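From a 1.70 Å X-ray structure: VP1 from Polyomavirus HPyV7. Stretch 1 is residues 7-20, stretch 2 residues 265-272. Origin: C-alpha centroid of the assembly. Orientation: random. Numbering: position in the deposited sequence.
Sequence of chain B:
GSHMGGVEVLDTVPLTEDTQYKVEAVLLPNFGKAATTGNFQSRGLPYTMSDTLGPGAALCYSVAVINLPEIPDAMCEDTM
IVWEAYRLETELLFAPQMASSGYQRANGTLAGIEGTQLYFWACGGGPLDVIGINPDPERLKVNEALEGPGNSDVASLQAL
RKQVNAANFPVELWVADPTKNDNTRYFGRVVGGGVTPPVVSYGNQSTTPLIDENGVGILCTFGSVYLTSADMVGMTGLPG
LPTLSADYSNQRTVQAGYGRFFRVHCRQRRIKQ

Stretch 1 7-20: VEVLDTVPLTEDTQ
Stretch 2, residues 265-272: HCRQRRIK

Two distant segments of one chain meet as antiparallel strands, 9-12 against 265-271, their directions 148° apart and their axes approaching to 4.7 Å. Val 9 faces Ile 271 and Thr 12 faces Arg 269 as non-hydrogen-bonded pairs; the extra residue between them is a beta bulge, with Leu 10 at phi/psi -99/-145.

Gln 268 covers the most surface. Its CB points toward stretch 1 (chi m, t, 5°), and Gln 268 CB lies 3.7 Å from Val 13 CG2 (t). Val 13 N donates to Gln 268 O at 2.8 Å. A water fills the gap beyond, accepting from Gln 268 N (2.9 Å) and lying 2.8 Å from Val 13 O and 3.1 Å from Thr 19 O.

Lys 272, extended through chi3, closes the other end with a reciprocal pair: Glu 8 N to Lys 272 O, 2.8 Å, and Lys 272 N to Glu 8 O, 2.7 Å. Glu 8 OE1 and Lys 272 NZ stay 4.1 Å apart, beyond a salt bridge.

Leu 10 (m, t) lays CD1 4.0 Å from Lys 272 CB, while its N donates to Arg 270 O at 2.9 Å. The bulge splits the usual return: Arg 270 N reaches Asp 11 O at 3.2 Å, and Leu 10 O accepts from Arg 269 NH2 at 2.9 Å. Arg 269 folds back (t, p, p), its guanidinium between Val 9 CG1 and Thr 12 CG2.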

# COMPACT_ATOMS: atom_id res chain seq x y z
N VAL B 7 -36.35 5.82 -19.00
CA VAL B 7 -36.36 4.46 -19.61
C VAL B 7 -36.50 3.39 -18.53
O VAL B 7 -35.68 3.31 -17.61
CB VAL B 7 -35.09 4.21 -20.47
CG1 VAL B 7 -34.80 2.72 -20.64
CG2 VAL B 7 -35.25 4.86 -21.83
N GLU B 8 -37.54 2.57 -18.67
CA GLU B 8 -37.74 1.43 -17.79
C GLU B 8 -36.99 0.20 -18.34
O GLU B 8 -37.15 -0.19 -19.51
CB GLU B 8 -39.23 1.14 -17.63
CG GLU B 8 -39.55 0.00 -16.67
CD GLU B 8 -41.02 -0.35 -16.61
OE1 GLU B 8 -41.83 0.17 -17.42
OE2 GLU B 8 -41.38 -1.19 -15.75
N VAL B 9 -36.17 -0.39 -17.49
CA VAL B 9 -35.39 -1.56 -17.85
C VAL B 9 -36.19 -2.81 -17.49
O VAL B 9 -36.61 -2.97 -16.34
CB VAL B 9 -34.03 -1.54 -17.13
CG1 VAL B 9 -33.19 -2.73 -17.54
CG2 VAL B 9 -33.29 -0.24 -17.42
N LEU B 10 -36.40 -3.69 -18.46
CA LEU B 10 -37.17 -4.90 -18.25
C LEU B 10 -36.19 -6.03 -18.04
O LEU B 10 -35.11 -5.79 -17.47
CB LEU B 10 -38.13 -5.16 -19.42
CG LEU B 10 -39.14 -4.06 -19.71
CD1 LEU B 10 -40.09 -4.53 -20.80
CD2 LEU B 10 -39.92 -3.65 -18.45
N ASP B 11 -36.52 -7.23 -18.51
CA ASP B 11 -35.69 -8.39 -18.23
C ASP B 11 -34.62 -8.61 -19.28
O ASP B 11 -34.77 -8.19 -20.44
CB ASP B 11 -36.54 -9.67 -18.10
CG ASP B 11 -37.39 -9.69 -16.84
OD1 ASP B 11 -37.06 -9.00 -15.85
OD2 ASP B 11 -38.40 -10.41 -16.84
N THR B 12 -33.54 -9.26 -18.88
CA THR B 12 -32.58 -9.74 -19.84
C THR B 12 -33.26 -10.75 -20.74
O THR B 12 -34.21 -11.45 -20.34
CB THR B 12 -31.32 -10.36 -19.20
OG1 THR B 12 -31.70 -11.42 -18.33
CG2 THR B 12 -30.53 -9.31 -18.39
N VAL B 13 -32.79 -10.81 -21.98
CA VAL B 13 -33.22 -11.80 -22.94
C VAL B 13 -32.53 -13.13 -22.55
O VAL B 13 -31.35 -13.11 -22.19
CB VAL B 13 -32.83 -11.37 -24.36
CG1 VAL B 13 -33.19 -12.42 -25.38
CG2 VAL B 13 -33.50 -10.04 -24.70
N PRO B 14 -33.26 -14.26 -22.60
CA PRO B 14 -32.61 -15.52 -22.21
C PRO B 14 -31.26 -15.71 -22.94
O PRO B 14 -31.16 -15.44 -24.13
CB PRO B 14 -33.62 -16.59 -22.63
CG PRO B 14 -34.94 -15.89 -22.57
CD PRO B 14 -34.66 -14.47 -23.02
N LEU B 15 -30.24 -16.13 -22.20
CA LEU B 15 -28.90 -16.29 -22.76
C LEU B 15 -28.78 -17.44 -23.77
O LEU B 15 -29.10 -18.59 -23.45
CB LEU B 15 -27.89 -16.53 -21.64
CG LEU B 15 -27.80 -15.53 -20.48
CD1 LEU B 15 -26.71 -15.99 -19.53
CD2 LEU B 15 -27.55 -14.11 -20.97
N THR B 16 -28.30 -17.11 -24.97
CA THR B 16 -27.94 -18.10 -25.99
C THR B 16 -26.68 -17.59 -26.67
O THR B 16 -26.18 -16.52 -26.32
CB THR B 16 -29.04 -18.24 -27.06
OG1 THR B 16 -29.14 -17.01 -27.80
CG2 THR B 16 -30.36 -18.54 -26.41
N GLU B 17 -26.19 -18.33 -27.67
CA GLU B 17 -25.04 -17.86 -28.46
C GLU B 17 -25.32 -16.54 -29.18
O GLU B 17 -24.46 -15.66 -29.23
CB GLU B 17 -24.56 -18.92 -29.46
CG GLU B 17 -23.19 -19.46 -29.13
CD GLU B 17 -22.71 -20.53 -30.11
OE1 GLU B 17 -21.81 -20.23 -30.93
OE2 GLU B 17 -23.24 -21.66 -30.06
N ASP B 18 -26.53 -16.41 -29.73
CA ASP B 18 -26.90 -15.19 -30.44
C ASP B 18 -27.21 -13.97 -29.54
O ASP B 18 -27.15 -12.85 -30.02
CB ASP B 18 -28.07 -15.43 -31.38
CG ASP B 18 -27.72 -16.36 -32.54
OD1 ASP B 18 -26.52 -16.55 -32.85
OD2 ASP B 18 -28.65 -16.90 -33.14
N THR B 19 -27.49 -14.17 -28.26
CA THR B 19 -27.86 -13.04 -27.38
C THR B 19 -26.70 -12.60 -26.46
O THR B 19 -26.88 -11.82 -25.54
CB THR B 19 -29.15 -13.34 -26.59
OG1 THR B 19 -28.90 -14.36 -25.62
CG2 THR B 19 -30.28 -13.77 -27.56
N GLN B 20 -25.51 -13.10 -26.71
CA GLN B 20 -24.31 -12.69 -25.98
C GLN B 20 -23.24 -12.33 -26.98
O GLN B 20 -23.20 -12.91 -28.05
CB GLN B 20 -23.83 -13.80 -25.07
CG GLN B 20 -24.83 -14.19 -24.00
CD GLN B 20 -24.38 -15.38 -23.19
OE1 GLN B 20 -23.87 -15.24 -22.08
NE2 GLN B 20 -24.54 -16.57 -23.75
N HIS B 265 -18.08 -7.49 -22.28
CA HIS B 265 -19.05 -8.56 -22.40
C HIS B 265 -20.45 -8.02 -22.42
O HIS B 265 -20.83 -7.26 -21.54
CB HIS B 265 -18.89 -9.51 -21.23
CG HIS B 265 -17.51 -10.06 -21.10
ND1 HIS B 265 -17.18 -11.32 -21.54
CD2 HIS B 265 -16.39 -9.53 -20.58
CE1 HIS B 265 -15.90 -11.54 -21.29
NE2 HIS B 265 -15.40 -10.46 -20.73
N CYS B 266 -21.21 -8.44 -23.42
CA CYS B 266 -22.57 -7.92 -23.66
C CYS B 266 -23.60 -9.05 -23.69
O CYS B 266 -23.31 -10.17 -24.09
CB CYS B 266 -22.65 -7.19 -24.99
SG CYS B 266 -21.53 -5.79 -25.11
N ARG B 267 -24.80 -8.72 -23.24
CA ARG B 267 -25.98 -9.58 -23.36
C ARG B 267 -27.12 -8.68 -23.86
O ARG B 267 -26.93 -7.48 -24.02
CB ARG B 267 -26.35 -10.24 -22.02
CG ARG B 267 -26.75 -9.25 -20.94
CD ARG B 267 -26.70 -9.84 -19.54
NE ARG B 267 -26.96 -8.80 -18.55
CZ ARG B 267 -26.59 -8.87 -17.27
NH1 ARG B 267 -26.01 -9.97 -16.78
NH2 ARG B 267 -26.84 -7.84 -16.46
N GLN B 268 -28.27 -9.25 -24.13
CA GLN B 268 -29.40 -8.46 -24.59
C GLN B 268 -30.37 -8.16 -23.46
O GLN B 268 -30.66 -9.03 -22.62
CB GLN B 268 -30.09 -9.17 -25.74
CG GLN B 268 -29.20 -9.26 -26.96
CD GLN B 268 -29.86 -9.92 -28.16
OE1 GLN B 268 -31.05 -10.27 -28.15
NE2 GLN B 268 -29.09 -10.08 -29.23
N ARG B 269 -30.93 -6.97 -23.50
CA ARG B 269 -31.85 -6.47 -22.47
C ARG B 269 -33.01 -5.78 -23.17
O ARG B 269 -32.78 -4.98 -24.08
CB ARG B 269 -31.10 -5.49 -21.57
CG ARG B 269 -31.91 -4.80 -20.48
CD ARG B 269 -32.27 -5.72 -19.32
NE ARG B 269 -31.14 -5.83 -18.40
CZ ARG B 269 -31.23 -6.04 -17.09
NH1 ARG B 269 -30.13 -6.13 -16.37
NH2 ARG B 269 -32.41 -6.15 -16.49
N ARG B 270 -34.24 -6.08 -22.76
CA ARG B 270 -35.40 -5.33 -23.25
C ARG B 270 -35.61 -4.08 -22.37
O ARG B 270 -35.44 -4.11 -21.14
CB ARG B 270 -36.67 -6.20 -23.39
CG ARG B 270 -37.56 -5.70 -24.56
CD ARG B 270 -38.83 -6.49 -24.87
NE ARG B 270 -38.69 -7.48 -25.95
CZ ARG B 270 -38.71 -7.23 -27.28
NH1 ARG B 270 -38.58 -8.27 -28.11
NH2 ARG B 270 -38.82 -6.00 -27.80
N ILE B 271 -35.87 -2.95 -23.01
CA ILE B 271 -36.16 -1.70 -22.32
C ILE B 271 -37.48 -1.13 -22.85
O ILE B 271 -37.91 -1.43 -23.98
CB ILE B 271 -34.99 -0.69 -22.43
CG1 ILE B 271 -34.77 -0.28 -23.88
CG2 ILE B 271 -33.69 -1.29 -21.87
CD1 ILE B 271 -33.62 0.68 -24.12
N LYS B 272 -38.16 -0.35 -22.02
CA LYS B 272 -39.51 0.16 -22.30
C LYS B 272 -39.62 1.64 -21.98
O LYS B 272 -38.87 2.14 -21.13
CB LYS B 272 -40.55 -0.61 -21.45
CG LYS B 272 -42.00 -0.25 -21.70
CD LYS B 272 -42.94 -1.03 -20.79
CE LYS B 272 -44.39 -0.61 -20.96
NZ LYS B 272 -45.13 -0.62 -19.67
O HOH W 1 -29.16 -11.94 -23.46